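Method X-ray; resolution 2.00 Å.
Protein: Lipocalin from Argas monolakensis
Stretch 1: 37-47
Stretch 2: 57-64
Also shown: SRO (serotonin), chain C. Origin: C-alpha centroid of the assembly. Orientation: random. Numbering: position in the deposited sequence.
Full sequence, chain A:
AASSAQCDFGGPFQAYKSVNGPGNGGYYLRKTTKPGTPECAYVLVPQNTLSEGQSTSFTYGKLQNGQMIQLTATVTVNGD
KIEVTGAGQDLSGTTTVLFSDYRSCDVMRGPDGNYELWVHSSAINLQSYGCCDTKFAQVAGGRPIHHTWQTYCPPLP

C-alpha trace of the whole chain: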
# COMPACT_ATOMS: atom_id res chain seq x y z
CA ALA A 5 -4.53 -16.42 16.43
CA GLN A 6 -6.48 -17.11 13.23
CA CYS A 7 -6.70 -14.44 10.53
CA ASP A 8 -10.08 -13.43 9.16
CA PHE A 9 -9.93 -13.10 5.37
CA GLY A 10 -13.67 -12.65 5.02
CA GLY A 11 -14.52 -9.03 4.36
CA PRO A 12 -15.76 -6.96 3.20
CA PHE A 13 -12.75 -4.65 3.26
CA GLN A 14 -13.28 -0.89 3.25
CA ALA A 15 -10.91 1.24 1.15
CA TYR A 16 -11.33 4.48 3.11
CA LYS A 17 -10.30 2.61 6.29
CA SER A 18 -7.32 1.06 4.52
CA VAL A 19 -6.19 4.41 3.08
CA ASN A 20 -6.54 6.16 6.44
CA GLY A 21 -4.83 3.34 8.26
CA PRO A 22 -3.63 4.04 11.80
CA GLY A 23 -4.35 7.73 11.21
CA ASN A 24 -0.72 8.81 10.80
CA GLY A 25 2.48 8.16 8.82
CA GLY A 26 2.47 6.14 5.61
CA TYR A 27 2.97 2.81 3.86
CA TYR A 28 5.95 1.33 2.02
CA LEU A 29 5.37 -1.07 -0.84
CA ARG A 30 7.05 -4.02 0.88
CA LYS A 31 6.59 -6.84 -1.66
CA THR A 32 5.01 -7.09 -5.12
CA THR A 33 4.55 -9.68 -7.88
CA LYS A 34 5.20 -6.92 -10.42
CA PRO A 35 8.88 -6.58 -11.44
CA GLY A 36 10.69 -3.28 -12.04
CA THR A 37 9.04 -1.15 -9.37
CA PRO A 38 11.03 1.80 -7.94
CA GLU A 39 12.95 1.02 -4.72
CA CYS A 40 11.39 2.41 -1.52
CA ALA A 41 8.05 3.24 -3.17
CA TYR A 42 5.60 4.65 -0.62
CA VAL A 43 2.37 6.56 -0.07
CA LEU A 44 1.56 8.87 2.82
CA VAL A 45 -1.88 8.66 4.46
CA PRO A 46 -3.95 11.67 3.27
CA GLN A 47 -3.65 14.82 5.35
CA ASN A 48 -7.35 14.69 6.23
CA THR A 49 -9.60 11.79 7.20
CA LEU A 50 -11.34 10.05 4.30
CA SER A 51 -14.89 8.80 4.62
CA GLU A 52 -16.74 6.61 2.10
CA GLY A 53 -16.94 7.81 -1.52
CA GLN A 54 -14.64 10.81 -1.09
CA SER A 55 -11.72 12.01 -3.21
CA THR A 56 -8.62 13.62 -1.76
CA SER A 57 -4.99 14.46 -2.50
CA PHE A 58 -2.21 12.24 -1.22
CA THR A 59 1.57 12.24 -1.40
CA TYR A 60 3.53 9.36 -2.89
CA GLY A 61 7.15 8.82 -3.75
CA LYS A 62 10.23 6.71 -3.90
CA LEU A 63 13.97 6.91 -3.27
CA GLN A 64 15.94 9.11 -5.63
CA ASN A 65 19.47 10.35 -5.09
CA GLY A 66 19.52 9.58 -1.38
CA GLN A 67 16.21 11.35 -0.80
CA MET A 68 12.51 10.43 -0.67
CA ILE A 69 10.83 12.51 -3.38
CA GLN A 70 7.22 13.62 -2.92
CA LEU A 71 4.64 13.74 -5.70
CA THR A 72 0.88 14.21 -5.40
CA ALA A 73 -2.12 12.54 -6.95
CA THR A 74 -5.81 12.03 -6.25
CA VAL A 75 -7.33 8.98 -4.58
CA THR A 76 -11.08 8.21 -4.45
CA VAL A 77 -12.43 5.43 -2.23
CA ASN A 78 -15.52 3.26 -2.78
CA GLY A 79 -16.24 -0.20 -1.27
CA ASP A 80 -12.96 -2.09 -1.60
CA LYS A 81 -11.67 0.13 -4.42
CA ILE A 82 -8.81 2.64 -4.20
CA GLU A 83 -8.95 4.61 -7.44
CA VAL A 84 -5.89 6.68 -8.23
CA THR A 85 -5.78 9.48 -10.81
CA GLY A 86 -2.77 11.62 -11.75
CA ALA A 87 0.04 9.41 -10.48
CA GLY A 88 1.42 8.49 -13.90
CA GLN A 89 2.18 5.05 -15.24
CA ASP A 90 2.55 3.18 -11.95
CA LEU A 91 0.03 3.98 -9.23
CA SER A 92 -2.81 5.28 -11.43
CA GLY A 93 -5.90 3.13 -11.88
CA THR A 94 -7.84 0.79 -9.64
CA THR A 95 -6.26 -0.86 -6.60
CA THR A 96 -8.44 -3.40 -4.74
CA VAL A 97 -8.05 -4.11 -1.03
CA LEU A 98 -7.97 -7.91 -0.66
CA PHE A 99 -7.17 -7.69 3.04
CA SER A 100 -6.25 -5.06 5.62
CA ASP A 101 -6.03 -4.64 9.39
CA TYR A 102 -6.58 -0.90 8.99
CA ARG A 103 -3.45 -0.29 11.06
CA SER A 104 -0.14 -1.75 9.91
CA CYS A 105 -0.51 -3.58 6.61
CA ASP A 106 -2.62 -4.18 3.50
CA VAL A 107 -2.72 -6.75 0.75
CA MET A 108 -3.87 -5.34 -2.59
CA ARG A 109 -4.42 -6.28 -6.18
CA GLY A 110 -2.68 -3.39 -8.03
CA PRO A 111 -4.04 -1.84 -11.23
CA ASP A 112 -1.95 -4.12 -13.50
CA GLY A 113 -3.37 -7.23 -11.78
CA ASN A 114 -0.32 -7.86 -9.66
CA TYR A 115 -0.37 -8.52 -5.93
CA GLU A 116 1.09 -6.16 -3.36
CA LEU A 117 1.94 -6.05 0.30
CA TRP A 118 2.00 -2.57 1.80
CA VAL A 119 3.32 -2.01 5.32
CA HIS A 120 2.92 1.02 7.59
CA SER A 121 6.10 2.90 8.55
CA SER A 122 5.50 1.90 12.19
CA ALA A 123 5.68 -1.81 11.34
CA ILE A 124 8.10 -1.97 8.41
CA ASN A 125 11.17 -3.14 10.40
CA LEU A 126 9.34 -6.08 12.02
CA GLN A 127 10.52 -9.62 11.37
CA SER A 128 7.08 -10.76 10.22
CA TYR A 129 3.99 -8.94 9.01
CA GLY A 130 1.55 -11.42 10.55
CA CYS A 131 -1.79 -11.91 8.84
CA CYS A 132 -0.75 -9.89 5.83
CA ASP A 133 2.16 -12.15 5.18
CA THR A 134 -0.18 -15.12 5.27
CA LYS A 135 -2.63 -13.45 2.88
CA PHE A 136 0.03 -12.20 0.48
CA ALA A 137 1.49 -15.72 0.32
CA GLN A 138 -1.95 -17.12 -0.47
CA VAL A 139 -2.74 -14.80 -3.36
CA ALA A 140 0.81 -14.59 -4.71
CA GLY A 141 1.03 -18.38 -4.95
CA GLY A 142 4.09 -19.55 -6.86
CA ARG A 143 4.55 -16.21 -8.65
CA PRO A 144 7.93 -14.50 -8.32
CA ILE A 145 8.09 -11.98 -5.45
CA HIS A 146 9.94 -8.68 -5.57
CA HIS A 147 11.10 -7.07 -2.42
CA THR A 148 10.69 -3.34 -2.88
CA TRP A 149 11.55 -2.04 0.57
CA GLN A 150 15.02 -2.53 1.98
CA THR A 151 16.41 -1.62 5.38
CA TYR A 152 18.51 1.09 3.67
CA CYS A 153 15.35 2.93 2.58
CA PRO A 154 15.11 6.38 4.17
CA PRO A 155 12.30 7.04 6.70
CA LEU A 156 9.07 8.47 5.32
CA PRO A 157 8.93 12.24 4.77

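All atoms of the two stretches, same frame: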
# COMPACT_ATOMS: atom_id res chain seq x y z
N THR A 37 9.57 -2.29 -10.12
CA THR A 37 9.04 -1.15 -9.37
C THR A 37 10.14 -0.36 -8.63
O THR A 37 11.14 -0.94 -8.20
CB THR A 37 7.84 -1.54 -8.45
OG1 THR A 37 8.29 -2.42 -7.40
CG2 THR A 37 6.79 -2.28 -9.26
N PRO A 38 9.99 0.97 -8.57
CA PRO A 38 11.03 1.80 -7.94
C PRO A 38 11.29 1.39 -6.49
O PRO A 38 10.36 1.06 -5.76
CB PRO A 38 10.42 3.21 -7.98
CG PRO A 38 9.32 3.14 -9.00
CD PRO A 38 8.81 1.75 -8.97
N GLU A 39 12.56 1.32 -6.10
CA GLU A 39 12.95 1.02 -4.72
C GLU A 39 12.32 2.03 -3.77
O GLU A 39 12.17 3.20 -4.12
CB GLU A 39 14.49 1.09 -4.59
CG GLU A 39 15.10 2.32 -5.27
CD GLU A 39 16.58 2.58 -4.93
OE1 GLU A 39 17.33 1.64 -4.55
OE2 GLU A 39 17.01 3.74 -5.12
N CYS A 40 11.90 1.56 -2.60
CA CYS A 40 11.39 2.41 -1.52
C CYS A 40 10.13 3.19 -1.89
O CYS A 40 9.89 4.28 -1.35
CB CYS A 40 12.47 3.37 -1.00
SG CYS A 40 14.08 2.62 -0.68
N ALA A 41 9.31 2.61 -2.76
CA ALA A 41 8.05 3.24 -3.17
C ALA A 41 7.13 3.33 -1.96
O ALA A 41 7.10 2.42 -1.12
CB ALA A 41 7.40 2.42 -4.30
N TYR A 42 6.44 4.46 -1.79
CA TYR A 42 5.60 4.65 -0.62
C TYR A 42 4.46 5.63 -0.91
O TYR A 42 4.44 6.28 -1.94
CB TYR A 42 6.41 5.21 0.55
CG TYR A 42 6.73 6.69 0.39
CD1 TYR A 42 7.84 7.11 -0.35
CD2 TYR A 42 5.88 7.67 0.92
CE1 TYR A 42 8.10 8.46 -0.55
CE2 TYR A 42 6.14 9.04 0.72
CZ TYR A 42 7.24 9.41 -0.05
OH TYR A 42 7.53 10.75 -0.27
N VAL A 43 3.44 5.57 -0.07
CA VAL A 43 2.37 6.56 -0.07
C VAL A 43 2.31 7.09 1.35
O VAL A 43 2.72 6.39 2.28
CB VAL A 43 0.99 5.94 -0.42
CG1 VAL A 43 0.95 5.49 -1.86
CG2 VAL A 43 0.61 4.79 0.54
N LEU A 44 1.87 8.34 1.51
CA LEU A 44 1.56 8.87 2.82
C LEU A 44 0.04 8.84 2.99
O LEU A 44 -0.68 9.08 2.01
CB LEU A 44 2.04 10.33 2.94
CG LEU A 44 3.55 10.59 3.03
CD1 LEU A 44 3.82 12.07 3.36
CD2 LEU A 44 4.17 9.72 4.10
N VAL A 45 -0.44 8.56 4.20
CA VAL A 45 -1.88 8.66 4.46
C VAL A 45 -2.34 10.12 4.23
O VAL A 45 -1.55 11.05 4.41
CB VAL A 45 -2.25 8.17 5.89
CG1 VAL A 45 -1.56 6.85 6.20
CG2 VAL A 45 -1.94 9.23 6.95
N PRO A 46 -3.54 10.32 3.65
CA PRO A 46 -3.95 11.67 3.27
C PRO A 46 -3.95 12.59 4.48
O PRO A 46 -4.05 12.12 5.62
CB PRO A 46 -5.37 11.48 2.73
CG PRO A 46 -5.41 10.05 2.32
CD PRO A 46 -4.58 9.33 3.32
N GLN A 47 -3.80 13.89 4.24
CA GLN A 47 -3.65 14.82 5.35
C GLN A 47 -4.93 14.95 6.18
O GLN A 47 -4.89 15.25 7.38
CB GLN A 47 -3.16 16.18 4.84
CG GLN A 47 -2.42 16.98 5.90
CD GLN A 47 -1.37 17.89 5.29
OE1 GLN A 47 -1.55 18.42 4.20
NE2 GLN A 47 -0.26 18.05 6.00
N SER A 57 -6.38 14.49 -2.06
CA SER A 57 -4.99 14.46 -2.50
C SER A 57 -4.20 13.58 -1.56
O SER A 57 -4.51 13.50 -0.37
CB SER A 57 -4.37 15.87 -2.46
OG SER A 57 -5.05 16.77 -3.32
N PHE A 58 -3.13 12.96 -2.08
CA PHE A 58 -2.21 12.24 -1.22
C PHE A 58 -0.83 12.31 -1.82
O PHE A 58 -0.68 12.59 -3.01
CB PHE A 58 -2.64 10.77 -1.04
CG PHE A 58 -2.44 9.92 -2.26
CD1 PHE A 58 -3.31 10.01 -3.32
CD2 PHE A 58 -1.38 9.03 -2.34
CE1 PHE A 58 -3.10 9.29 -4.47
CE2 PHE A 58 -1.17 8.29 -3.47
CZ PHE A 58 -2.05 8.39 -4.53
N THR A 59 0.17 12.21 -0.97
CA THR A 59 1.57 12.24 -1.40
C THR A 59 2.08 10.82 -1.59
O THR A 59 1.69 9.91 -0.85
CB THR A 59 2.44 12.97 -0.37
OG1 THR A 59 1.92 14.28 -0.13
CG2 THR A 59 3.90 13.07 -0.84
N TYR A 60 2.90 10.64 -2.61
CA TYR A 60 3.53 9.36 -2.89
C TYR A 60 4.93 9.62 -3.42
O TYR A 60 5.28 10.77 -3.75
CB TYR A 60 2.72 8.55 -3.89
CG TYR A 60 2.79 9.06 -5.30
CD1 TYR A 60 1.94 10.05 -5.74
CD2 TYR A 60 3.69 8.50 -6.22
CE1 TYR A 60 2.00 10.53 -7.03
CE2 TYR A 60 3.75 8.97 -7.53
CZ TYR A 60 2.90 9.99 -7.92
OH TYR A 60 2.91 10.45 -9.23
N GLY A 61 5.78 8.61 -3.36
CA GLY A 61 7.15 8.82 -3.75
C GLY A 61 7.98 7.57 -3.78
O GLY A 61 7.47 6.45 -3.84
N LYS A 62 9.28 7.78 -3.73
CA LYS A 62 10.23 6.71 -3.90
C LYS A 62 11.61 7.32 -3.66
O LYS A 62 11.74 8.54 -3.57
CB LYS A 62 10.13 6.17 -5.32
CG LYS A 62 10.59 7.17 -6.37
CD LYS A 62 10.67 6.52 -7.74
CE LYS A 62 10.47 7.53 -8.85
NZ LYS A 62 10.32 6.84 -10.16
N LEU A 63 12.61 6.46 -3.50
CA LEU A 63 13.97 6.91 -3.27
C LEU A 63 14.61 7.40 -4.56
O LEU A 63 14.50 6.77 -5.61
CB LEU A 63 14.82 5.79 -2.66
CG LEU A 63 16.28 6.14 -2.39
CD1 LEU A 63 16.35 7.32 -1.43
CD2 LEU A 63 17.00 4.93 -1.82
N GLN A 64 15.30 8.54 -4.47
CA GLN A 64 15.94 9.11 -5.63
C GLN A 64 17.07 9.95 -5.07
O GLN A 64 16.85 10.86 -4.28
CB GLN A 64 14.92 9.83 -6.51
CG GLN A 64 15.22 9.74 -8.00
CD GLN A 64 14.28 10.58 -8.85
OE1 GLN A 64 13.40 10.05 -9.54
NE2 GLN A 64 14.42 11.90 -8.76
OH SRO C . -3.49 6.50 -1.05
CZ3 SRO C . -3.18 5.24 -1.51
CH2 SRO C . -3.24 5.04 -2.89
CZ2 SRO C . -2.83 3.82 -3.43
CE2 SRO C . -2.45 2.83 -2.54
NE1 SRO C . -2.05 1.53 -2.67
CD1 SRO C . -1.77 1.03 -1.45
CG SRO C . -2.01 2.01 -0.49
CD2 SRO C . -2.46 3.13 -1.19
CE3 SRO C . -2.81 4.29 -0.71
CB SRO C . -1.86 1.85 1.01
CA SRO C . -3.24 1.93 1.69
NZ SRO C . -3.03 1.94 3.15

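Strand 42-44 runs antiparallel to strand 57-64, with axes 4.7 Å apart at closest approach and N-to-C directions 154° apart. The register rests on three short backbone hydrogen bonds. Tyr42 and Gly61 form a reciprocal pair, Tyr42 N to Gly61 O and Gly61 N to Tyr42 O, both 3.0 Å; Leu44 N then donates to Thr59 O at 2.8 Å with a nearly straight N-H...O angle of 174°. Val43 and Tyr60 lie between as a non-hydrogen-bonded pair, their CA atoms 4.1 Å apart. Beyond the strand, the type II turn from Pro38 to Ala41 leaves Glu39 O facing Leu63 N, a weak hydrogen bond at 3.3 Å.

Tyr42 shows most clearly how conformation and neighbour fit. With chi1 at 76° (p) and chi2 at -85°, its ring lies across the partner strand, with Gly61 N over one face. Gly61 leaves room for this: an ideal CB there would sit 2.7 Å from Tyr42 CE1, a clash. The Tyr42 hydroxyl is hydrogen-bonded elsewhere in the structure.

Val43 and Tyr60 project from the other face of the sheet. Val43, chi1 -68° (m), places CG1 4.1 Å from Tyr60 CB and 3.9 Å from Phe58 CE2, while its CG2 comes 3.7 Å from serotonin CE3. Tyr60, chi1 73° (p), contributes its CB here, but its ring leads away from stretch 1. Phe58, chi1 72° (p), presents one ring face to the serotonin hydroxyl, with Phe58 CD2 3.5 Å from SRO OH. Val43 and Phe58 thus join interstrand packing to the ligand contact.

At the turn, the extended Lys62 side chain (chi2 to chi4 all t) lays its methylenes along Pro38, with Lys62 CD 3.3 Å from Pro38 CB. Cys40 CB meets Leu63 CB at 3.8 Å, an apolar contact.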